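Long-range contacts in succinoglycan biosynthesis protein (Bacillus cereus ATCC 14579, PDB 2QGM), which is named for a role in succinoglycan biosynthesis and belongs to the erythromycin esterase family, though its exact reaction is not established: residues N108-E113 with I168-K173; F386-R391 with D431-I436; I55-P60 with I89-F94; Q213-L218 with K265-L270. All blocks are in the same frame, centred on the assembly; numbering follows the deposited sequence.

Contact 1 of 4, residues N108-E113 with I168-K173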
loop_
_atom_site.group_PDB
_atom_site.type_symbol
_atom_site.label_atom_id
_atom_site.label_comp_id
_atom_site.label_asym_id
_atom_site.label_seq_id
_atom_site.Cartn_x
_atom_site.Cartn_y
_atom_site.Cartn_z
ATOM N N ASN A 108 1.367 8.254 -10.185
ATOM C CA ASN A 108 0.432 8.236 -9.059
ATOM C C ASN A 108 0.970 7.361 -7.942
ATOM O O ASN A 108 1.224 6.171 -8.141
ATOM C CB ASN A 108 -0.925 7.689 -9.507
ATOM C CG ASN A 108 -1.480 8.434 -10.698
ATOM O OD1 ASN A 108 -1.918 7.828 -11.678
ATOM N ND2 ASN A 108 -1.472 9.757 -10.621
ATOM N N PHE A 109 1.149 7.947 -6.766
ATOM C CA PHE A 109 1.640 7.181 -5.637
ATOM C C PHE A 109 0.481 6.994 -4.661
ATOM O O PHE A 109 0.122 7.920 -3.925
ATOM C CB PHE A 109 2.799 7.913 -4.959
ATOM C CG PHE A 109 3.418 7.143 -3.830
ATOM C CD1 PHE A 109 4.234 6.040 -4.082
ATOM C CD2 PHE A 109 3.142 7.489 -2.506
ATOM C CE1 PHE A 109 4.765 5.287 -3.029
ATOM C CE2 PHE A 109 3.667 6.743 -1.452
ATOM C CZ PHE A 109 4.477 5.640 -1.710
ATOM N N ALA A 110 -0.105 5.796 -4.674
ATOM C CA ALA A 110 -1.242 5.461 -3.806
ATOM C C ALA A 110 -0.737 4.646 -2.624
ATOM O O ALA A 110 -0.297 3.503 -2.787
ATOM C CB ALA A 110 -2.291 4.668 -4.599
HETATM N N MSE A 111 -0.806 5.234 -1.433
HETATM C CA MSE A 111 -0.289 4.582 -0.228
HETATM C C MSE A 111 -1.371 4.114 0.734
HETATM O O MSE A 111 -2.455 4.682 0.782
HETATM C CB MSE A 111 0.652 5.553 0.505
HETATM C CG MSE A 111 1.370 4.964 1.715
HETATM SE SE MSE A 111 2.446 6.263 2.665
HETATM C CE MSE A 111 4.161 5.440 2.488
ATOM N N GLU A 112 -1.047 3.076 1.500
ATOM C CA GLU A 112 -1.945 2.523 2.502
ATOM C C GLU A 112 -1.824 3.488 3.678
ATOM O O GLU A 112 -1.101 3.243 4.649
ATOM C CB GLU A 112 -1.486 1.113 2.906
ATOM C CG GLU A 112 -2.422 0.391 3.882
ATOM C CD GLU A 112 -1.861 -0.928 4.402
ATOM O OE1 GLU A 112 -0.855 -1.432 3.852
ATOM O OE2 GLU A 112 -2.446 -1.467 5.366
ATOM N N GLU A 113 -2.519 4.612 3.550
ATOM C CA GLU A 113 -2.544 5.678 4.551
ATOM C C GLU A 113 -3.921 6.310 4.356
ATOM O O GLU A 113 -4.466 6.283 3.254
ATOM C CB GLU A 113 -1.426 6.690 4.262
ATOM C CG GLU A 113 -1.396 7.926 5.172
ATOM C CD GLU A 113 -1.317 7.576 6.643
ATOM O OE1 GLU A 113 -2.363 7.597 7.333
ATOM O OE2 GLU A 113 -0.203 7.278 7.117
ATOM N N ILE A 168 -1.799 9.836 -3.111
ATOM C CA ILE A 168 -3.169 9.449 -2.794
ATOM C C ILE A 168 -3.195 8.568 -1.544
ATOM O O ILE A 168 -2.456 7.586 -1.460
ATOM C CB ILE A 168 -3.818 8.634 -3.953
ATOM C CG1 ILE A 168 -3.796 9.429 -5.255
ATOM C CG2 ILE A 168 -5.231 8.230 -3.581
ATOM C CD1 ILE A 168 -2.602 9.121 -6.123
ATOM N N GLY A 169 -4.043 8.929 -0.583
ATOM C CA GLY A 169 -4.190 8.132 0.628
ATOM C C GLY A 169 -5.354 7.189 0.374
ATOM O O GLY A 169 -6.506 7.616 0.341
ATOM N N LEU A 170 -5.052 5.910 0.183
ATOM C CA LEU A 170 -6.067 4.902 -0.132
ATOM C C LEU A 170 -7.006 4.491 0.990
ATOM O O LEU A 170 -8.164 4.151 0.736
ATOM C CB LEU A 170 -5.391 3.620 -0.615
ATOM C CG LEU A 170 -4.460 3.641 -1.823
ATOM C CD1 LEU A 170 -3.760 2.290 -1.915
ATOM C CD2 LEU A 170 -5.246 3.935 -3.086
ATOM N N ASP A 171 -6.488 4.505 2.213
ATOM C CA ASP A 171 -7.224 4.043 3.386
ATOM C C ASP A 171 -8.359 4.879 3.943
ATOM O O ASP A 171 -8.490 6.080 3.678
ATOM C CB ASP A 171 -6.245 3.722 4.520
ATOM C CG ASP A 171 -6.458 2.328 5.101
ATOM O OD1 ASP A 171 -7.617 1.870 5.138
ATOM O OD2 ASP A 171 -5.467 1.700 5.528
ATOM N N LEU A 172 -9.172 4.196 4.745
ATOM C CA LEU A 172 -10.351 4.773 5.375
ATOM C C LEU A 172 -10.459 4.368 6.846
ATOM O O LEU A 172 -11.537 3.998 7.311
ATOM C CB LEU A 172 -11.604 4.292 4.634
ATOM C CG LEU A 172 -11.812 4.728 3.180
ATOM C CD1 LEU A 172 -13.018 4.006 2.570
ATOM C CD2 LEU A 172 -12.028 6.231 3.150
ATOM N N LYS A 173 -9.357 4.429 7.585
ATOM C CA LYS A 173 -9.411 4.058 8.995
ATOM C C LYS A 173 -9.865 5.234 9.856
ATOM O O LYS A 173 -10.083 5.088 11.058
ATOM C CB LYS A 173 -8.054 3.539 9.460
ATOM C CG LYS A 173 -7.610 2.305 8.697
ATOM C CD LYS A 173 -6.377 1.678 9.299
ATOM C CE LYS A 173 -5.205 2.632 9.256
ATOM N NZ LYS A 173 -3.957 1.960 9.710
HETATM O O HOH W 1 -5.249 -1.175 5.481
HETATM O O HOH W 2 -3.290 2.263 6.764
#
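The two neighbouring parallel strands 108-111 and 166-171 form a beta-alpha-beta unit at one rim of the mixed sheet, helix 143-157 lying on the side chains of F109 and M111. Their short axes run 31° apart, and three backbone bonds hold the ladder. I168 N donates to F109 O at 2.8 Å from above the carbonyl plane, whereas M111 N meets I168 O (2.9 Å) and L170 N meets M111 O (2.9 Å) almost along the C=O axes. An inverse gamma turn centred on E112 then bends the chain, so M111 O also receives a weak bond from E113 N, and E113 O accepts D171 N at 2.9 Å, 49° out of its carbonyl plane. On the face that carries A110 and I168, the methyl A110 CB meets L170 CD2 at 3.4 Å, tighter than usual van der Waals contact. At the C-terminal ends of the strands, E112 and D171 run alongside each other with carboxylates turned 46° apart. E112 OE1 is bound by the backbone N of H306 and D171 OD1 by the imidazole NE2 of H282. Such a polar cluster where parallel strands end is consistent with a functional site. The like charges, 4.4 Å apart between E112 OE2 and D171 OD2, are probably eased by one water that donates to both, 2.8 Å from E112 OE2 and 2.9 Å from D171 OD2.

Contact 2 of 4, residues F386-R391 with D431-I436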
loop_
_atom_site.group_PDB
_atom_site.type_symbol
_atom_site.label_atom_id
_atom_site.label_comp_id
_atom_site.label_asym_id
_atom_site.label_seq_id
_atom_site.Cartn_x
_atom_site.Cartn_y
_atom_site.Cartn_z
ATOM N N PHE A 386 18.073 -9.477 -4.025
ATOM C CA PHE A 386 17.810 -9.795 -5.409
ATOM C C PHE A 386 16.338 -9.748 -5.793
ATOM O O PHE A 386 15.454 -9.764 -4.932
ATOM C CB PHE A 386 18.364 -11.180 -5.753
ATOM C CG PHE A 386 17.831 -12.287 -4.892
ATOM C CD1 PHE A 386 18.415 -12.566 -3.654
ATOM C CD2 PHE A 386 16.765 -13.074 -5.328
ATOM C CE1 PHE A 386 17.950 -13.616 -2.861
ATOM C CE2 PHE A 386 16.288 -14.128 -4.543
ATOM C CZ PHE A 386 16.883 -14.401 -3.306
ATOM N N LEU A 387 16.094 -9.665 -7.098
ATOM C CA LEU A 387 14.748 -9.659 -7.645
ATOM C C LEU A 387 14.544 -11.045 -8.206
ATOM O O LEU A 387 15.488 -11.661 -8.701
ATOM C CB LEU A 387 14.621 -8.671 -8.805
ATOM C CG LEU A 387 14.834 -7.191 -8.520
ATOM C CD1 LEU A 387 15.010 -6.438 -9.826
ATOM C CD2 LEU A 387 13.648 -6.665 -7.749
ATOM N N LEU A 388 13.314 -11.534 -8.137
ATOM C CA LEU A 388 12.994 -12.844 -8.675
ATOM C C LEU A 388 11.631 -12.759 -9.357
ATOM O O LEU A 388 10.636 -12.437 -8.713
ATOM C CB LEU A 388 12.962 -13.887 -7.552
ATOM C CG LEU A 388 12.824 -15.328 -8.034
ATOM C CD1 LEU A 388 14.065 -15.660 -8.850
ATOM C CD2 LEU A 388 12.670 -16.304 -6.864
ATOM N N ASP A 389 11.591 -13.024 -10.663
ATOM C CA ASP A 389 10.327 -12.996 -11.417
ATOM C C ASP A 389 9.758 -14.410 -11.340
ATOM O O ASP A 389 10.178 -15.296 -12.078
ATOM C CB ASP A 389 10.572 -12.610 -12.888
ATOM C CG ASP A 389 9.271 -12.401 -13.677
ATOM O OD1 ASP A 389 8.216 -12.925 -13.261
ATOM O OD2 ASP A 389 9.317 -11.716 -14.717
ATOM N N ASN A 390 8.797 -14.622 -10.449
ATOM C CA ASN A 390 8.233 -15.954 -10.261
ATOM C C ASN A 390 7.422 -16.473 -11.447
ATOM O O ASN A 390 7.253 -17.683 -11.600
ATOM C CB ASN A 390 7.365 -16.002 -8.988
ATOM C CG ASN A 390 8.097 -15.505 -7.744
ATOM O OD1 ASN A 390 9.257 -15.839 -7.511
ATOM N ND2 ASN A 390 7.403 -14.717 -6.928
ATOM N N ARG A 391 6.937 -15.567 -12.289
ATOM C CA ARG A 391 6.124 -15.947 -13.443
ATOM C C ARG A 391 6.861 -16.694 -14.548
ATOM O O ARG A 391 6.261 -17.512 -15.239
ATOM C CB ARG A 391 5.487 -14.708 -14.068
ATOM C CG ARG A 391 4.748 -13.827 -13.093
ATOM C CD ARG A 391 4.405 -12.508 -13.753
ATOM N NE ARG A 391 5.618 -11.808 -14.143
ATOM C CZ ARG A 391 5.644 -10.646 -14.781
ATOM N NH1 ARG A 391 4.511 -10.038 -15.109
ATOM N NH2 ARG A 391 6.812 -10.090 -15.090
ATOM N N ASP A 431 3.893 -11.898 -8.378
ATOM C CA ASP A 431 4.450 -12.142 -9.706
ATOM C C ASP A 431 5.969 -12.056 -9.569
ATOM O O ASP A 431 6.713 -12.857 -10.141
ATOM C CB ASP A 431 3.989 -11.060 -10.698
ATOM C CG ASP A 431 2.493 -11.092 -10.960
ATOM O OD1 ASP A 431 1.961 -12.181 -11.251
ATOM O OD2 ASP A 431 1.849 -10.021 -10.891
ATOM N N ILE A 432 6.398 -11.070 -8.787
ATOM C CA ILE A 432 7.799 -10.759 -8.552
ATOM C C ILE A 432 8.038 -10.521 -7.068
ATOM O O ILE A 432 7.127 -10.147 -6.336
ATOM C CB ILE A 432 8.175 -9.450 -9.304
ATOM C CG1 ILE A 432 7.912 -9.610 -10.791
ATOM C CG2 ILE A 432 9.641 -9.083 -9.072
ATOM C CD1 ILE A 432 7.842 -8.297 -11.535
ATOM N N ILE A 433 9.263 -10.760 -6.623
ATOM C CA ILE A 433 9.607 -10.488 -5.239
ATOM C C ILE A 433 10.985 -9.857 -5.202
ATOM O O ILE A 433 11.796 -10.057 -6.107
ATOM C CB ILE A 433 9.658 -11.773 -4.348
ATOM C CG1 ILE A 433 10.706 -12.751 -4.882
ATOM C CG2 ILE A 433 8.291 -12.421 -4.281
ATOM C CD1 ILE A 433 11.076 -13.824 -3.885
ATOM N N PHE A 434 11.221 -9.030 -4.190
ATOM C CA PHE A 434 12.547 -8.464 -3.984
ATOM C C PHE A 434 12.917 -8.941 -2.595
ATOM O O PHE A 434 12.220 -8.679 -1.610
ATOM C CB PHE A 434 12.595 -6.924 -4.120
ATOM C CG PHE A 434 11.793 -6.156 -3.094
ATOM C CD1 PHE A 434 12.410 -5.591 -1.974
ATOM C CD2 PHE A 434 10.434 -5.936 -3.289
ATOM C CE1 PHE A 434 11.680 -4.813 -1.067
ATOM C CE2 PHE A 434 9.700 -5.163 -2.390
ATOM C CZ PHE A 434 10.320 -4.599 -1.280
ATOM N N HIS A 435 14.001 -9.703 -2.538
ATOM C CA HIS A 435 14.464 -10.265 -1.288
ATOM C C HIS A 435 15.626 -9.489 -0.690
ATOM O O HIS A 435 16.525 -9.043 -1.408
ATOM C CB HIS A 435 14.890 -11.724 -1.503
ATOM C CG HIS A 435 15.195 -12.456 -0.237
ATOM N ND1 HIS A 435 14.221 -12.816 0.670
ATOM C CD2 HIS A 435 16.371 -12.875 0.295
ATOM C CE1 HIS A 435 14.780 -13.419 1.702
ATOM N NE2 HIS A 435 16.087 -13.466 1.498
ATOM N N ILE A 436 15.567 -9.300 0.625
ATOM C CA ILE A 436 16.625 -8.641 1.387
ATOM C C ILE A 436 16.879 -9.605 2.543
ATOM O O ILE A 436 16.120 -9.642 3.511
ATOM C CB ILE A 436 16.190 -7.267 1.964
ATOM C CG1 ILE A 436 15.814 -6.314 0.828
ATOM C CG2 ILE A 436 17.332 -6.679 2.808
ATOM C CD1 ILE A 436 15.429 -4.913 1.285
#
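The R391 guanidinium holds D389 through NE and NH2: NE reaches D389 OD1 at 3.0 Å, nearly straight (173°) on the syn lone pair, while NH2 bonds D389 OD2 from above the carboxylate plane. R391 N adds a bond to D389 OD1 at 3.1 Å, closing an Asx turn, and M70 O accepts from NH2. Between the strands, F386 and H435 exchange two backbone bonds, as do L388 and I433, with H435 N to F386 O the shortest of the four at 2.8 Å. This register, with strand axes at 157°, is an antiparallel ladder near one rim of the mixed sheet, which strand 336-344 carries on parallel to 432-439. D431 O receives a weak bond from N390 N; the D431 carboxylate pairs with K312. F386 CG takes the crowded position (chi1 57°), placing its ring alongside H435, whose CB sits over the face 3.9 Å from the F386 ring centroid. On the same face L388 CB meets I433 CG1 at 3.7 Å; R391 CD lies 3.4 Å from D431 CB.

Contact 3 of 4, residues I55-P60 with I89-F94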
loop_
_atom_site.group_PDB
_atom_site.type_symbol
_atom_site.label_atom_id
_atom_site.label_comp_id
_atom_site.label_asym_id
_atom_site.label_seq_id
_atom_site.Cartn_x
_atom_site.Cartn_y
_atom_site.Cartn_z
ATOM N N ILE A 55 20.572 -0.431 -1.734
ATOM C CA ILE A 55 19.205 -0.020 -1.423
ATOM C C ILE A 55 19.138 1.508 -1.543
ATOM O O ILE A 55 18.058 2.095 -1.488
ATOM C CB ILE A 55 18.802 -0.392 0.025
ATOM C CG1 ILE A 55 19.745 0.275 1.016
ATOM C CG2 ILE A 55 18.840 -1.899 0.223
ATOM C CD1 ILE A 55 19.358 0.038 2.451
ATOM N N GLU A 56 20.300 2.139 -1.708
ATOM C CA GLU A 56 20.399 3.596 -1.798
ATOM C C GLU A 56 19.711 4.193 -3.014
ATOM O O GLU A 56 20.090 3.931 -4.148
ATOM C CB GLU A 56 21.870 4.032 -1.774
ATOM C CG GLU A 56 22.576 3.736 -0.463
ATOM C CD GLU A 56 21.798 4.240 0.744
ATOM O OE1 GLU A 56 21.472 5.447 0.787
ATOM O OE2 GLU A 56 21.510 3.425 1.651
ATOM N N PRO A 57 18.676 5.017 -2.790
ATOM C CA PRO A 57 17.959 5.630 -3.911
ATOM C C PRO A 57 18.808 6.557 -4.798
ATOM O O PRO A 57 18.526 6.717 -5.984
ATOM C CB PRO A 57 16.815 6.374 -3.215
ATOM C CG PRO A 57 16.548 5.525 -2.023
ATOM C CD PRO A 57 17.948 5.226 -1.527
ATOM N N SER A 58 19.852 7.151 -4.226
ATOM C CA SER A 58 20.708 8.068 -4.972
ATOM C C SER A 58 21.681 7.409 -5.950
ATOM O O SER A 58 22.210 8.075 -6.846
ATOM C CB SER A 58 21.491 8.953 -4.004
ATOM O OG SER A 58 22.294 8.179 -3.135
ATOM N N LYS A 59 21.918 6.111 -5.785
ATOM C CA LYS A 59 22.836 5.384 -6.659
ATOM C C LYS A 59 22.248 5.043 -8.027
ATOM O O LYS A 59 21.027 4.962 -8.187
ATOM C CB LYS A 59 23.293 4.089 -5.968
ATOM C CG LYS A 59 24.094 4.320 -4.700
ATOM C CD LYS A 59 25.449 4.946 -5.003
ATOM C CE LYS A 59 26.236 5.168 -3.722
ATOM N NZ LYS A 59 27.602 5.693 -3.993
ATOM N N PRO A 60 23.120 4.838 -9.032
ATOM C CA PRO A 60 22.716 4.496 -10.402
ATOM C C PRO A 60 21.726 3.327 -10.396
ATOM O O PRO A 60 21.773 2.486 -9.505
ATOM C CB PRO A 60 24.045 4.130 -11.064
ATOM C CG PRO A 60 25.022 5.001 -10.355
ATOM C CD PRO A 60 24.589 4.862 -8.911
ATOM N N ILE A 89 13.784 -2.435 3.952
ATOM C CA ILE A 89 12.647 -2.653 3.066
ATOM C C ILE A 89 12.047 -1.295 2.670
ATOM O O ILE A 89 11.801 -1.053 1.495
ATOM C CB ILE A 89 11.588 -3.560 3.716
ATOM C CG1 ILE A 89 12.184 -4.959 3.901
ATOM C CG2 ILE A 89 10.337 -3.629 2.841
ATOM C CD1 ILE A 89 11.217 -6.004 4.425
ATOM N N PHE A 90 11.831 -0.407 3.641
ATOM C CA PHE A 90 11.292 0.913 3.325
ATOM C C PHE A 90 12.227 1.668 2.368
ATOM O O PHE A 90 11.775 2.271 1.390
ATOM C CB PHE A 90 11.097 1.773 4.584
ATOM C CG PHE A 90 9.963 1.325 5.472
ATOM C CD1 PHE A 90 8.810 0.767 4.930
ATOM C CD2 PHE A 90 10.032 1.508 6.850
ATOM C CE1 PHE A 90 7.743 0.398 5.746
ATOM C CE2 PHE A 90 8.971 1.143 7.677
ATOM C CZ PHE A 90 7.822 0.587 7.121
ATOM N N THR A 91 13.527 1.647 2.651
ATOM C CA THR A 91 14.486 2.352 1.811
ATOM C C THR A 91 14.580 1.738 0.415
ATOM O O THR A 91 14.675 2.463 -0.572
ATOM C CB THR A 91 15.879 2.381 2.469
ATOM O OG1 THR A 91 15.800 3.118 3.694
ATOM C CG2 THR A 91 16.892 3.057 1.551
HETATM N N MSE A 92 14.549 0.411 0.327
HETATM C CA MSE A 92 14.617 -0.237 -0.979
HETATM C C MSE A 92 13.354 0.085 -1.777
HETATM O O MSE A 92 13.401 0.220 -2.995
HETATM C CB MSE A 92 14.778 -1.752 -0.831
HETATM C CG MSE A 92 14.769 -2.549 -2.148
HETATM SE SE MSE A 92 16.309 -2.165 -3.274
HETATM C CE MSE A 92 15.480 -1.167 -4.682
ATOM N N LYS A 93 12.219 0.207 -1.097
ATOM C CA LYS A 93 10.984 0.546 -1.780
ATOM C C LYS A 93 11.063 1.969 -2.320
ATOM O O LYS A 93 10.529 2.265 -3.376
ATOM C CB LYS A 93 9.782 0.386 -0.846
ATOM C CG LYS A 93 9.404 -1.066 -0.628
ATOM C CD LYS A 93 8.207 -1.246 0.287
ATOM C CE LYS A 93 6.940 -0.724 -0.346
ATOM N NZ LYS A 93 5.788 -0.974 0.557
ATOM N N PHE A 94 11.731 2.844 -1.580
ATOM C CA PHE A 94 11.930 4.222 -2.007
ATOM C C PHE A 94 12.792 4.182 -3.281
ATOM O O PHE A 94 12.501 4.877 -4.254
ATOM C CB PHE A 94 12.610 4.978 -0.852
ATOM C CG PHE A 94 13.101 6.366 -1.184
ATOM C CD1 PHE A 94 12.693 7.048 -2.333
ATOM C CD2 PHE A 94 13.983 7.001 -0.304
ATOM C CE1 PHE A 94 13.166 8.343 -2.596
ATOM C CE2 PHE A 94 14.454 8.286 -0.559
ATOM C CZ PHE A 94 14.048 8.968 -1.707
#
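K93 NZ is the best-held polar atom, gripped by three partners: a salt bridge to E81 OE1, a hydrogen bond to L79 O and a cation-pi contact with W304. That ammonium belongs to the side of helix 87-104 turned from the 55-60 loop; the loop is met by T91, M92 and F94, and the contact is apolar. P57 is the wedge. Its CG stands over one face of the F94 ring, 3.7 Å from the ring centroid and 23° off the normal, a CH-pi contact, and approaches F94 CD2 to 3.4 Å. F94 CG is anti to the backbone N (chi1 171°), which turns a ring face to the proline. T91 CG2, likewise anti to its backbone N, fits between I55 and P57, lying 3.4 Å from I55 O and 3.9 Å from P57 CD. I55 CG2 rests 4.2 Å from M92 CB, M92 itself packing on F434. I55 and the proline of a type I turn (E56 to K59) pack this loop onto a helix lying against the mixed sheet.

Contact 4 of 4, residues Q213-L218 with K265-L270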
loop_
_atom_site.group_PDB
_atom_site.type_symbol
_atom_site.label_atom_id
_atom_site.label_comp_id
_atom_site.label_asym_id
_atom_site.label_seq_id
_atom_site.Cartn_x
_atom_site.Cartn_y
_atom_site.Cartn_z
ATOM N N GLN A 213 -13.033 2.519 15.566
ATOM C CA GLN A 213 -13.493 2.165 16.901
ATOM C C GLN A 213 -14.632 3.041 17.421
ATOM O O GLN A 213 -15.630 2.521 17.910
ATOM C CB GLN A 213 -12.310 2.207 17.874
ATOM C CG GLN A 213 -12.635 1.785 19.293
ATOM C CD GLN A 213 -11.387 1.638 20.142
ATOM O OE1 GLN A 213 -10.558 2.548 20.216
ATOM N NE2 GLN A 213 -11.250 0.491 20.797
ATOM N N GLU A 214 -14.496 4.360 17.315
ATOM C CA GLU A 214 -15.542 5.246 17.802
ATOM C C GLU A 214 -16.764 5.262 16.896
ATOM O O GLU A 214 -17.887 5.452 17.366
ATOM C CB GLU A 214 -15.017 6.678 17.999
ATOM C CG GLU A 214 -14.584 7.395 16.739
ATOM C CD GLU A 214 -14.093 8.807 17.026
ATOM O OE1 GLU A 214 -14.905 9.658 17.454
ATOM O OE2 GLU A 214 -12.890 9.075 16.819
ATOM N N TYR A 215 -16.566 5.052 15.599
ATOM C CA TYR A 215 -17.710 5.058 14.694
ATOM C C TYR A 215 -18.551 3.801 14.903
ATOM O O TYR A 215 -19.775 3.851 14.847
ATOM C CB TYR A 215 -17.250 5.153 13.235
ATOM C CG TYR A 215 -18.384 5.416 12.259
ATOM C CD1 TYR A 215 -19.123 4.368 11.712
ATOM C CD2 TYR A 215 -18.742 6.717 11.909
ATOM C CE1 TYR A 215 -20.186 4.605 10.842
ATOM C CE2 TYR A 215 -19.810 6.966 11.042
ATOM C CZ TYR A 215 -20.528 5.911 10.511
ATOM O OH TYR A 215 -21.589 6.156 9.661
HETATM N N MSE A 216 -17.900 2.675 15.163
HETATM C CA MSE A 216 -18.639 1.443 15.371
HETATM C C MSE A 216 -19.451 1.421 16.667
HETATM O O MSE A 216 -20.247 0.509 16.886
HETATM C CB MSE A 216 -17.687 0.251 15.305
HETATM C CG MSE A 216 -17.169 0.001 13.899
HETATM SE SE MSE A 216 -16.023 -1.531 13.738
HETATM C CE MSE A 216 -17.395 -2.900 13.836
ATOM N N LYS A 217 -19.257 2.428 17.518
ATOM C CA LYS A 217 -19.989 2.524 18.786
ATOM C C LYS A 217 -21.378 3.121 18.566
ATOM O O LYS A 217 -22.219 3.131 19.467
ATOM C CB LYS A 217 -19.200 3.376 19.790
ATOM C CG LYS A 217 -17.884 2.734 20.220
ATOM C CD LYS A 217 -16.989 3.670 21.027
ATOM C CE LYS A 217 -17.584 4.044 22.373
ATOM N NZ LYS A 217 -16.610 4.858 23.161
ATOM N N LEU A 218 -21.609 3.626 17.361
ATOM C CA LEU A 218 -22.895 4.218 17.013
ATOM C C LEU A 218 -23.947 3.127 16.888
ATOM O O LEU A 218 -23.629 1.982 16.571
ATOM C CB LEU A 218 -22.797 4.958 15.674
ATOM C CG LEU A 218 -21.956 6.230 15.629
ATOM C CD1 LEU A 218 -21.693 6.637 14.183
ATOM C CD2 LEU A 218 -22.677 7.328 16.384
ATOM N N LYS A 265 -17.925 5.998 1.226
ATOM C CA LYS A 265 -17.306 4.682 1.380
ATOM C C LYS A 265 -17.119 4.333 2.854
ATOM O O LYS A 265 -17.431 3.228 3.279
ATOM C CB LYS A 265 -15.939 4.640 0.675
ATOM C CG LYS A 265 -15.999 4.672 -0.845
ATOM C CD LYS A 265 -14.598 4.557 -1.441
ATOM C CE LYS A 265 -14.616 4.515 -2.964
ATOM N NZ LYS A 265 -15.159 5.753 -3.571
ATOM N N PHE A 266 -16.608 5.280 3.633
ATOM C CA PHE A 266 -16.385 5.052 5.055
ATOM C C PHE A 266 -17.676 4.656 5.793
ATOM O O PHE A 266 -17.691 3.694 6.560
ATOM C CB PHE A 266 -15.752 6.309 5.677
ATOM C CG PHE A 266 -15.433 6.179 7.143
ATOM C CD1 PHE A 266 -16.380 6.499 8.112
ATOM C CD2 PHE A 266 -14.167 5.759 7.557
ATOM C CE1 PHE A 266 -16.070 6.408 9.477
ATOM C CE2 PHE A 266 -13.852 5.664 8.910
ATOM C CZ PHE A 266 -14.806 5.992 9.873
ATOM N N THR A 267 -18.759 5.388 5.547
ATOM C CA THR A 267 -20.040 5.106 6.200
ATOM C C THR A 267 -20.698 3.826 5.683
ATOM O O THR A 267 -21.541 3.233 6.362
ATOM C CB THR A 267 -21.029 6.280 6.013
ATOM O OG1 THR A 267 -21.322 6.444 4.621
ATOM C CG2 THR A 267 -20.431 7.570 6.565
ATOM N N THR A 268 -20.316 3.404 4.481
ATOM C CA THR A 268 -20.876 2.192 3.881
ATOM C C THR A 268 -20.129 0.961 4.389
ATOM O O THR A 268 -20.723 -0.081 4.664
ATOM C CB THR A 268 -20.778 2.235 2.339
ATOM O OG1 THR A 268 -21.476 3.387 1.851
ATOM C CG2 THR A 268 -21.386 0.978 1.728
HETATM N N MSE A 269 -18.813 1.101 4.503
HETATM C CA MSE A 269 -17.932 0.036 4.972
HETATM C C MSE A 269 -18.246 -0.380 6.415
HETATM O O MSE A 269 -18.173 -1.563 6.763
HETATM C CB MSE A 269 -16.484 0.532 4.869
HETATM C CG MSE A 269 -15.429 -0.312 5.562
HETATM SE SE MSE A 269 -13.707 0.611 5.499
HETATM C CE MSE A 269 -13.956 1.713 7.085
ATOM N N LEU A 270 -18.612 0.594 7.240
ATOM C CA LEU A 270 -18.889 0.335 8.648
ATOM C C LEU A 270 -20.357 0.182 8.999
ATOM O O LEU A 270 -20.726 0.242 10.172
ATOM C CB LEU A 270 -18.262 1.434 9.511
ATOM C CG LEU A 270 -16.733 1.536 9.407
ATOM C CD1 LEU A 270 -16.240 2.690 10.276
ATOM C CD2 LEU A 270 -16.083 0.225 9.836
HETATM O O HOH W 3 -22.827 3.836 8.512
#
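Y215 and F266 meet end to end and form a T-shaped pair: the edge of F266 is directed at the face of Y215, the ring planes 80° apart and the centroids 5.2 Å from each other. F266 CE1 makes the touch, 3.6 Å from Y215 CD2 and nearer the rim of the tyrosine ring than its centre. Both rings leave their backbones with CG anti to the backbone N (chi1 -170° for Y215, -178° for F266) and so meet between the segments. L218 CD1 covers the opposite face of Y215, over its centre, so the ring is held between F266 and L218, which probably limits its tilt. L270 crosses obliquely; its CD1 lies 3.6 Å from Y215 CD1 and also sits over a face of F266, so that one methyl touches both rings. L270 CD2 meets M216 CG at 4.2 Å. At the phenol end, T267 CG2 approaches Y215 OH to 3.6 Å, while T267 OG1 is turned back to E264 O. A water in the plane of the tyrosine ring accepts from Y215 OH at 2.9 Å and donates to T267 O at 2.6 Å, bridging the phenol and that carbonyl. Helix 220-236 adds F226 against Y215. This is an aromatic cluster packing Y215 of the short helix 212-215 and the turn that follows against the C-terminal turn of helix 253-269, in the helical part of the fold.

In the fold
From the N terminus, contact 3 closes first, bringing residues 55-60 onto helix 87-104, which leads directly into strand 108-111 of contact 1. Contact 1 closes at strand 166-171, an outermost strand of the mixed sheet. Contact 4 follows, joining 213-218 to 265-270 in the helical region, and contact 2 comes last, pairing 386-391 with 431-436 toward the other rim of the same sheet. All four are in series; none nests or crosses. Two pairs touch: F434 and I436 of contact 2 pack on helix 87-104 of contact 3, and L172 of contact 1 meets K265 and F266 of contact 4. Contacts 2 and 4, with centres 38 Å apart, lie on opposite sides of the chain's centre.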